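Apical membrane antigen 1 (Babesia divergens, PDB 4APM) is a membrane-anchored, calcium-binding surface antigen that probably takes part in host cell invasion at the moving junction. Local coordinates at residues Ala225-Gly230 / Met314-Tyr319; Cys235-Ser240 / Leu325-Glu330; Asp122-Ala127 / Lys212-Cys217. All blocks are in the same frame, centred on the assembly; numbering follows the deposited sequence.

Contact 1 (Ala225-Gly230 / Met314-Tyr319); sequences AIFGRG and MNWANY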
loop_
_atom_site.group_PDB
_atom_site.type_symbol
_atom_site.label_atom_id
_atom_site.label_comp_id
_atom_site.label_asym_id
_atom_site.label_seq_id
_atom_site.Cartn_x
_atom_site.Cartn_y
_atom_site.Cartn_z
ATOM N N ALA A 225 -1.158 -4.689 -15.131
ATOM C CA ALA A 225 0.287 -4.584 -14.827
ATOM C C ALA A 225 0.778 -5.707 -13.956
ATOM O O ALA A 225 0.093 -6.135 -13.012
ATOM C CB ALA A 225 0.602 -3.245 -14.167
ATOM N N ILE A 226 1.996 -6.136 -14.250
ATOM C CA ILE A 226 2.738 -7.064 -13.431
ATOM C C ILE A 226 4.033 -6.346 -13.050
ATOM O O ILE A 226 4.660 -5.704 -13.899
ATOM C CB ILE A 226 3.144 -8.307 -14.235
ATOM C CG1 ILE A 226 1.917 -9.099 -14.686
ATOM C CG2 ILE A 226 4.129 -9.178 -13.448
ATOM C CD1 ILE A 226 2.250 -10.144 -15.731
ATOM N N PHE A 227 4.406 -6.427 -11.775
ATOM C CA PHE A 227 5.655 -5.820 -11.273
ATOM C C PHE A 227 6.888 -6.554 -11.806
ATOM O O PHE A 227 6.934 -7.779 -11.772
ATOM C CB PHE A 227 5.695 -5.906 -9.743
ATOM C CG PHE A 227 4.772 -4.958 -9.055
ATOM C CD1 PHE A 227 4.865 -3.594 -9.288
ATOM C CD2 PHE A 227 3.870 -5.420 -8.096
ATOM C CE1 PHE A 227 4.047 -2.701 -8.623
ATOM C CE2 PHE A 227 3.077 -4.520 -7.404
ATOM C CZ PHE A 227 3.154 -3.157 -7.676
ATOM N N GLY A 228 7.912 -5.808 -12.214
ATOM C CA GLY A 228 9.159 -6.421 -12.659
ATOM C C GLY A 228 10.403 -5.654 -12.244
ATOM O O GLY A 228 10.320 -4.553 -11.690
ATOM N N ARG A 229 11.565 -6.231 -12.534
ATOM C CA ARG A 229 12.810 -5.471 -12.525
ATOM C C ARG A 229 13.513 -5.540 -13.874
ATOM O O ARG A 229 13.459 -6.562 -14.575
ATOM C CB ARG A 229 13.748 -5.950 -11.395
ATOM C CG ARG A 229 13.204 -5.681 -9.982
ATOM C CD ARG A 229 14.088 -6.269 -8.888
ATOM N NE ARG A 229 15.455 -5.762 -8.972
ATOM C CZ ARG A 229 15.825 -4.524 -8.640
ATOM N NH1 ARG A 229 14.935 -3.654 -8.189
ATOM N NH2 ARG A 229 17.095 -4.161 -8.750
ATOM N N GLY A 230 14.165 -4.443 -14.237
ATOM C CA GLY A 230 14.930 -4.377 -15.470
ATOM C C GLY A 230 15.990 -5.453 -15.509
ATOM O O GLY A 230 16.669 -5.715 -14.507
ATOM N N MET A 314 7.360 -7.725 2.545
ATOM C CA MET A 314 6.661 -8.115 1.326
ATOM C C MET A 314 5.543 -7.136 1.037
ATOM O O MET A 314 4.396 -7.388 1.406
ATOM C CB MET A 314 6.103 -9.512 1.465
ATOM C CG MET A 314 7.126 -10.479 2.008
ATOM S SD MET A 314 6.524 -12.172 1.903
ATOM C CE MET A 314 7.789 -12.998 2.866
ATOM N N ASN A 315 5.874 -6.062 0.320
ATOM C CA ASN A 315 5.032 -4.861 0.215
ATOM C C ASN A 315 4.179 -4.720 -1.058
ATOM O O ASN A 315 3.511 -3.703 -1.238
ATOM C CB ASN A 315 5.902 -3.598 0.351
ATOM C CG ASN A 315 6.632 -3.527 1.688
ATOM O OD1 ASN A 315 6.145 -4.040 2.706
ATOM N ND2 ASN A 315 7.781 -2.824 1.708
ATOM N N TRP A 316 4.282 -5.687 -1.965
ATOM C CA TRP A 316 3.714 -5.572 -3.318
ATOM C C TRP A 316 3.203 -6.925 -3.693
ATOM O O TRP A 316 3.721 -7.958 -3.209
ATOM C CB TRP A 316 4.776 -5.146 -4.344
ATOM C CG TRP A 316 5.750 -4.065 -3.904
ATOM C CD1 TRP A 316 5.671 -2.695 -4.170
ATOM C CD2 TRP A 316 7.020 -4.239 -3.175
ATOM N NE1 TRP A 316 6.772 -2.027 -3.640
ATOM C CE2 TRP A 316 7.605 -2.899 -3.027
ATOM C CE3 TRP A 316 7.676 -5.322 -2.604
ATOM C CZ2 TRP A 316 8.815 -2.691 -2.392
ATOM C CZ3 TRP A 316 8.916 -5.095 -1.962
ATOM C CH2 TRP A 316 9.467 -3.809 -1.868
ATOM N N ALA A 317 2.139 -6.944 -4.495
ATOM C CA ALA A 317 1.557 -8.201 -4.980
ATOM C C ALA A 317 0.996 -8.029 -6.385
ATOM O O ALA A 317 0.580 -6.924 -6.771
ATOM C CB ALA A 317 0.462 -8.695 -4.036
ATOM N N ASN A 318 1.017 -9.121 -7.146
ATOM C CA ASN A 318 0.369 -9.191 -8.450
ATOM C C ASN A 318 -0.850 -10.038 -8.338
ATOM O O ASN A 318 -0.769 -11.199 -7.958
ATOM C CB ASN A 318 1.286 -9.857 -9.449
ATOM C CG ASN A 318 2.638 -9.214 -9.491
ATOM O OD1 ASN A 318 3.547 -9.648 -8.788
ATOM N ND2 ASN A 318 2.760 -8.124 -10.239
ATOM N N TYR A 319 -1.991 -9.450 -8.642
ATOM C CA TYR A 319 -3.225 -10.172 -8.618
ATOM C C TYR A 319 -3.709 -10.374 -10.041
ATOM O O TYR A 319 -3.996 -9.411 -10.746
ATOM C CB TYR A 319 -4.272 -9.425 -7.819
ATOM C CG TYR A 319 -5.596 -10.107 -7.891
ATOM C CD1 TYR A 319 -5.751 -11.411 -7.415
ATOM C CD2 TYR A 319 -6.659 -9.516 -8.570
ATOM C CE1 TYR A 319 -6.982 -12.057 -7.492
ATOM C CE2 TYR A 319 -7.874 -10.150 -8.671
ATOM C CZ TYR A 319 -8.028 -11.416 -8.144
ATOM O OH TYR A 319 -9.227 -12.040 -8.291
#
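The backbone N of Phe227 meets the side-chain amide of Asn318, with Phe227 N 2.8 Å from the atom modelled as Asn318 ND2. The amide is probably turned over in the model. With it turned back, the pair may be a hydrogen bond. Chi1 of Asn318 (-53°) sets CG beside its own backbone N, anti to the carbonyl carbon. The amide lies near the start of the Phe227 side chain. The amide plane and the Phe227 ring are steeply inclined to each other. Next to it, Ile226 crosses Asn318 at about a right angle.

The two strands lie in different sheets of what is probably domain II of AMA1, consistent with the PAN clan of the family. Strand 225-231 is part of the mixed sheet, and strand 316-320 part of the four-stranded antiparallel one. The axes of 225-230 and 316-319 come within 6.9 Å, with 135° between their N-to-C directions. Side chains fill most of the interface.

Phe227 buries the most surface here. Its CE2 sits 3.6 Å from Trp316 CB and 3.5 Å from Ala317 O. The indole of Trp316 turns an edge toward the face of Phe227 in a T-shaped stack, with the planes at 74°. Asn315 CB covers the centre of one indole face. Trp316 NE1 is hydrogen-bonded to Phe19 O. Leu336, Ala344 and Ile329 also pack against Phe227.

Contact 2 (Cys235-Ser240 / Leu325-Glu330); sequences CVAIES and LCRVIE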
loop_
_atom_site.group_PDB
_atom_site.type_symbol
_atom_site.label_atom_id
_atom_site.label_comp_id
_atom_site.label_asym_id
_atom_site.label_seq_id
_atom_site.Cartn_x
_atom_site.Cartn_y
_atom_site.Cartn_z
ATOM N N CYS A 235 11.848 -5.686 -19.228
ATOM C CA CYS A 235 11.294 -5.745 -17.892
ATOM C C CYS A 235 10.890 -7.185 -17.597
ATOM O O CYS A 235 10.081 -7.780 -18.334
ATOM C CB CYS A 235 10.101 -4.781 -17.760
ATOM S SG CYS A 235 9.379 -4.724 -16.090
ATOM N N VAL A 236 11.500 -7.771 -16.565
ATOM C CA VAL A 236 11.227 -9.172 -16.208
ATOM C C VAL A 236 10.367 -9.277 -14.924
ATOM O O VAL A 236 10.705 -8.701 -13.894
ATOM C CB VAL A 236 12.543 -9.990 -16.034
ATOM C CG1 VAL A 236 12.244 -11.447 -15.703
ATOM C CG2 VAL A 236 13.413 -9.900 -17.283
ATOM N N ALA A 237 9.261 -10.019 -15.005
ATOM C CA ALA A 237 8.395 -10.279 -13.863
ATOM C C ALA A 237 9.199 -10.756 -12.658
ATOM O O ALA A 237 10.071 -11.636 -12.787
ATOM C CB ALA A 237 7.334 -11.306 -14.232
ATOM N N ILE A 238 8.898 -10.183 -11.489
ATOM C CA ILE A 238 9.572 -10.546 -10.240
ATOM C C ILE A 238 8.989 -11.845 -9.675
ATOM O O ILE A 238 7.760 -12.007 -9.604
ATOM C CB ILE A 238 9.455 -9.407 -9.190
ATOM C CG1 ILE A 238 10.394 -8.280 -9.533
ATOM C CG2 ILE A 238 9.774 -9.907 -7.788
ATOM C CD1 ILE A 238 10.001 -6.968 -8.897
ATOM N N GLU A 239 9.865 -12.746 -9.231
ATOM C CA GLU A 239 9.444 -14.047 -8.691
ATOM C C GLU A 239 8.683 -13.886 -7.375
ATOM O O GLU A 239 8.931 -12.958 -6.599
ATOM C CB GLU A 239 10.654 -14.961 -8.471
ATOM C CG GLU A 239 11.652 -14.384 -7.484
ATOM C CD GLU A 239 12.695 -15.389 -7.034
ATOM O OE1 GLU A 239 12.643 -16.566 -7.476
ATOM O OE2 GLU A 239 13.552 -14.998 -6.212
ATOM N N SER A 240 7.753 -14.793 -7.133
ATOM C CA SER A 240 6.918 -14.714 -5.954
ATOM C C SER A 240 7.754 -15.035 -4.733
ATOM O O SER A 240 8.608 -15.925 -4.785
ATOM C CB SER A 240 5.780 -15.713 -6.074
ATOM O OG SER A 240 5.213 -15.636 -7.358
ATOM N N LEU A 325 -4.804 -15.909 -9.098
ATOM C CA LEU A 325 -3.543 -16.153 -8.434
ATOM C C LEU A 325 -2.949 -14.847 -7.887
ATOM O O LEU A 325 -2.714 -13.891 -8.629
ATOM C CB LEU A 325 -2.568 -16.914 -9.312
ATOM C CG LEU A 325 -1.257 -17.364 -8.648
ATOM C CD1 LEU A 325 -1.479 -18.460 -7.611
ATOM C CD2 LEU A 325 -0.303 -17.866 -9.706
ATOM N N CYS A 326 -2.736 -14.829 -6.576
ATOM C CA CYS A 326 -2.100 -13.724 -5.910
ATOM C C CYS A 326 -0.614 -14.057 -5.680
ATOM O O CYS A 326 -0.299 -14.981 -4.953
ATOM C CB CYS A 326 -2.795 -13.463 -4.569
ATOM S SG CYS A 326 -2.079 -12.116 -3.588
ATOM N N ARG A 327 0.293 -13.317 -6.318
ATOM C CA ARG A 327 1.718 -13.548 -6.104
ATOM C C ARG A 327 2.316 -12.435 -5.243
ATOM O O ARG A 327 2.481 -11.317 -5.713
ATOM C CB ARG A 327 2.469 -13.650 -7.432
ATOM C CG ARG A 327 1.957 -14.736 -8.379
ATOM C CD ARG A 327 2.993 -15.029 -9.481
ATOM N NE ARG A 327 3.324 -13.837 -10.281
ATOM C CZ ARG A 327 4.488 -13.173 -10.238
ATOM N NH1 ARG A 327 5.499 -13.580 -9.458
ATOM N NH2 ARG A 327 4.666 -12.118 -11.022
ATOM N N VAL A 328 2.627 -12.724 -3.988
ATOM C CA VAL A 328 3.279 -11.717 -3.188
ATOM C C VAL A 328 4.798 -11.736 -3.308
ATOM O O VAL A 328 5.402 -12.799 -3.488
ATOM C CB VAL A 328 2.655 -11.492 -1.778
ATOM C CG1 VAL A 328 1.444 -12.376 -1.528
ATOM C CG2 VAL A 328 3.680 -11.468 -0.650
ATOM N N ILE A 329 5.369 -10.542 -3.451
ATOM C CA ILE A 329 6.784 -10.378 -3.760
ATOM C C ILE A 329 7.502 -9.505 -2.729
ATOM O O ILE A 329 6.890 -8.732 -2.017
ATOM C CB ILE A 329 7.017 -9.797 -5.173
ATOM C CG1 ILE A 329 6.374 -8.405 -5.309
ATOM C CG2 ILE A 329 6.554 -10.795 -6.245
ATOM C CD1 ILE A 329 6.711 -7.675 -6.600
ATOM N N GLU A 330 8.816 -9.641 -2.664
ATOM C CA GLU A 330 9.563 -8.951 -1.649
ATOM C C GLU A 330 10.741 -8.164 -2.191
ATOM O O GLU A 330 11.470 -7.552 -1.418
ATOM C CB GLU A 330 10.016 -9.911 -0.546
ATOM C CG GLU A 330 11.144 -10.865 -0.937
ATOM C CD GLU A 330 11.331 -11.956 0.106
ATOM O OE1 GLU A 330 11.000 -11.734 1.299
ATOM O OE2 GLU A 330 11.760 -13.056 -0.272
HETATM O O HOH W 1 9.835 -11.574 -4.447
#
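The backbones come closest at Ser240 and Ile329, whose CA atoms are 4.9 Å apart, and Ser240 CA makes a CA-H...O contact with Val328 O at 3.5 Å. Arg327 reaches across with its guanidinium. Its NH1 makes two bonds in the plane of that group. One goes to Ile238 O at 2.8 Å and is nearly straight (171° at the hydrogen). The other goes to Ser240 OG at 3.0 Å. A third bond, from Arg327 NH2 to Ile238 O, is weak. The two bonds of NH1, with the weak one of NH2, help to hold the guanidinium in its rotation. Chi3 of Arg327 (-59°) bends the chain and turns NE back. The aliphatic CB, CG and CD lie alongside Ser240 OG, with Arg327 CD 3.1 Å from it. That hydroxyl is also hydrogen-bonded to Glu243, whose charge probably helps to balance the arginine.

Ile238 and Ile329 form an apolar pair. They cross at about a right angle, and Ile238 CG2 lies 3.7 Å from Ile329 CG2. Ile329 CG2 also lies 3.2 Å from Glu239 O. Beside it a water donates to Glu239 O and accepts from Glu330 N, bridging the two backbones.

Each segment has a disulfide to another part of the chain: Cys235 to Cys335, and Cys326 to Cys252. Strand 234-237 lies between strands 225-231 and 367-368 of the mixed sheet. Strand 325-329 lies between 242-245 and 316-320. Residues 238-240, between strands 234-237 and 242-245, run past Arg327 and Ile329.

Contact 3 (Asp122-Ala127 / Lys212-Cys217); sequences DGNDVA and KWEENC. With CA (calcium ion), chain B; ACT (acetate ion), chain C.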
loop_
_atom_site.group_PDB
_atom_site.type_symbol
_atom_site.label_atom_id
_atom_site.label_comp_id
_atom_site.label_asym_id
_atom_site.label_seq_id
_atom_site.Cartn_x
_atom_site.Cartn_y
_atom_site.Cartn_z
ATOM N N ASP A 122 -4.424 23.644 4.622
ATOM C CA ASP A 122 -4.407 23.979 3.193
ATOM C C ASP A 122 -4.097 22.817 2.245
ATOM O O ASP A 122 -3.936 23.046 1.067
ATOM C CB ASP A 122 -3.425 25.153 2.888
ATOM C CG ASP A 122 -3.752 26.428 3.672
ATOM O OD1 ASP A 122 -4.941 26.783 3.800
ATOM O OD2 ASP A 122 -2.822 27.095 4.155
ATOM N N GLY A 123 -4.013 21.576 2.725
ATOM C CA GLY A 123 -3.722 20.462 1.796
ATOM C C GLY A 123 -4.992 19.681 1.505
ATOM O O GLY A 123 -6.075 20.134 1.879
ATOM N N ASN A 124 -4.881 18.480 0.934
ATOM C CA ASN A 124 -6.060 17.627 0.861
ATOM C C ASN A 124 -6.463 17.140 2.236
ATOM O O ASN A 124 -5.774 17.424 3.226
ATOM C CB ASN A 124 -5.914 16.473 -0.134
ATOM C CG ASN A 124 -4.689 15.622 0.111
ATOM O OD1 ASN A 124 -4.371 15.264 1.250
ATOM N ND2 ASN A 124 -4.027 15.223 -0.983
ATOM N N ASP A 125 -7.602 16.460 2.317
ATOM C CA ASP A 125 -8.146 16.055 3.609
ATOM C C ASP A 125 -7.219 15.118 4.419
ATOM O O ASP A 125 -7.030 15.299 5.638
ATOM C CB ASP A 125 -9.523 15.440 3.430
ATOM C CG ASP A 125 -10.530 16.421 2.804
ATOM O OD1 ASP A 125 -10.398 17.651 3.019
ATOM O OD2 ASP A 125 -11.419 15.963 2.053
ATOM N N VAL A 126 -6.643 14.131 3.745
ATOM C CA VAL A 126 -5.729 13.238 4.392
ATOM C C VAL A 126 -4.513 14.015 4.908
ATOM O O VAL A 126 -4.135 13.865 6.064
ATOM C CB VAL A 126 -5.297 12.074 3.461
ATOM C CG1 VAL A 126 -4.118 11.321 4.060
ATOM C CG2 VAL A 126 -6.487 11.144 3.193
ATOM N N ALA A 127 -3.966 14.906 4.089
ATOM C CA ALA A 127 -2.851 15.749 4.539
ATOM C C ALA A 127 -3.261 16.665 5.708
ATOM O O ALA A 127 -2.548 16.785 6.688
ATOM C CB ALA A 127 -2.284 16.561 3.388
ATOM N N LYS A 212 2.308 15.581 -0.307
ATOM C CA LYS A 212 2.116 15.125 -1.666
ATOM C C LYS A 212 1.992 13.596 -1.715
ATOM O O LYS A 212 2.349 12.968 -2.711
ATOM C CB LYS A 212 3.235 15.641 -2.567
ATOM C CG LYS A 212 3.182 17.157 -2.746
ATOM C CD LYS A 212 4.566 17.784 -2.876
ATOM C CE LYS A 212 5.056 17.793 -4.324
ATOM N NZ LYS A 212 6.381 18.478 -4.485
ATOM N N TRP A 213 1.442 13.010 -0.646
ATOM C CA TRP A 213 1.233 11.558 -0.593
ATOM C C TRP A 213 0.639 11.003 -1.868
ATOM O O TRP A 213 1.115 10.000 -2.396
ATOM C CB TRP A 213 0.395 11.159 0.629
ATOM C CG TRP A 213 -1.017 11.709 0.622
ATOM C CD1 TRP A 213 -1.459 12.896 1.166
ATOM C CD2 TRP A 213 -2.229 11.028 0.151
ATOM N NE1 TRP A 213 -2.811 13.028 1.003
ATOM C CE2 TRP A 213 -3.331 11.930 0.413
ATOM C CE3 TRP A 213 -2.491 9.793 -0.453
ATOM C CZ2 TRP A 213 -4.637 11.622 0.055
ATOM C CZ3 TRP A 213 -3.791 9.509 -0.849
ATOM C CH2 TRP A 213 -4.848 10.402 -0.595
ATOM N N GLU A 214 -0.317 11.725 -2.439
ATOM C CA GLU A 214 -1.042 11.246 -3.607
ATOM C C GLU A 214 -0.197 11.047 -4.839
ATOM O O GLU A 214 -0.493 10.192 -5.637
ATOM C CB GLU A 214 -2.201 12.152 -3.936
ATOM C CG GLU A 214 -3.520 11.586 -3.488
ATOM C CD GLU A 214 -4.671 12.091 -4.336
ATOM O OE1 GLU A 214 -5.016 13.299 -4.225
ATOM O OE2 GLU A 214 -5.207 11.276 -5.129
ATOM N N GLU A 215 0.863 11.816 -4.991
ATOM C CA GLU A 215 1.739 11.654 -6.161
ATOM C C GLU A 215 3.008 10.852 -5.826
ATOM O O GLU A 215 3.654 10.300 -6.714
ATOM C CB GLU A 215 2.123 13.037 -6.722
ATOM C CG GLU A 215 0.975 14.049 -6.757
ATOM C CD GLU A 215 1.423 15.458 -6.406
ATOM O OE1 GLU A 215 2.494 15.883 -6.880
ATOM O OE2 GLU A 215 0.724 16.130 -5.623
ATOM N N ASN A 216 3.383 10.824 -4.546
ATOM C CA ASN A 216 4.694 10.286 -4.124
ATOM C C ASN A 216 4.624 8.851 -3.584
ATOM O O ASN A 216 5.644 8.212 -3.362
ATOM C CB ASN A 216 5.319 11.203 -3.063
ATOM C CG ASN A 216 5.921 12.471 -3.659
ATOM O OD1 ASN A 216 6.197 12.536 -4.852
ATOM N ND2 ASN A 216 6.163 13.466 -2.819
ATOM N N CYS A 217 3.408 8.399 -3.298
ATOM C CA CYS A 217 3.155 7.104 -2.660
ATOM C C CYS A 217 2.355 6.265 -3.653
ATOM O O CYS A 217 1.552 6.816 -4.402
ATOM C CB CYS A 217 2.310 7.320 -1.398
ATOM S SG CYS A 217 3.148 8.135 -0.026
HETATM CA CA CA B . -4.272 28.498 5.459
HETATM C C ACT C . -8.547 12.344 0.190
HETATM O O ACT C . -8.407 11.951 -0.997
HETATM O OXT ACT C . -7.781 13.188 0.748
HETATM C CH3 ACT C . -9.697 11.767 0.952
HETATM O O HOH W 2 -1.310 14.308 -1.803
HETATM O O HOH W 3 -3.846 30.136 3.815
HETATM O O HOH W 4 -4.910 29.940 7.352
HETATM O O HOH W 5 -6.759 28.765 5.134
#
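The Trp213 indole and the Asn124 amide meet at a steep angle, their planes 69° apart, with Asn124 OD1 at the ring edge. Trp213 NE1 donates to Asn124 OD1 at 2.7 Å, close to the ring plane. The donor comes to the oxygen from the side, with a C=O...donor angle of 107°. Asn124 OD1 also accepts from Ala127 N at 2.9 Å, nearly along the C=O axis. Two N-H groups therefore hold this oxygen. Chi1 of Asn124 (54°) sets CG between the backbone N and the carbonyl carbon, and from there OD1 reaches Ala127 N. On its other branch, Asn124 ND2 donates to a water that also accepts from Glu214 N.

Val126 crosses the indole at about a right angle. Its CG1 lies over one ring face, 4.0 Å from the centroid of the five-membered ring, in a CH-pi contact. Val126 CB packs 3.5 Å from Trp213 CZ2. On the opposite face sit Glu214 CG and the bridging water, both offset toward the rim. Pro52 touches Val126 and Trp213. An acetate, probably from the crystallisation liquor, lies at the indole edge and accepts a weak bond from Val126 N.

Away from the indole, Asp122 binds the calcium ion through both carboxylate oxygens, with Gly120 O and three waters as the other ligands. Asn124 is a classic helix N-cap: its side chain accepts from the backbone N three residues on. Here the capping oxygen of helix 125-134 also anchors the indole of the short helix 213-216, probably within domain I of AMA1.

From the N terminus, contact 3 closes first. It brings the start of helix 125-134 back to helix 213-216, after a loop that holds most of the five-stranded sheet of what is probably domain I. Contacts 1 and 2 follow, probably in domain II. Each closes a loop of about 84 residues that includes strand 242-245 and helix 249-257. They cross, since their segments alternate along the chain. Contact 1 sets strand 225-231 on strand 316-320; contact 2 sets mainly the loop after strand 234-237 on strand 325-329. Their centres are about 5 Å apart. Contact 3 lies on the opposite side of the chain's centre, its own centre about 24 Å from that of contact 1.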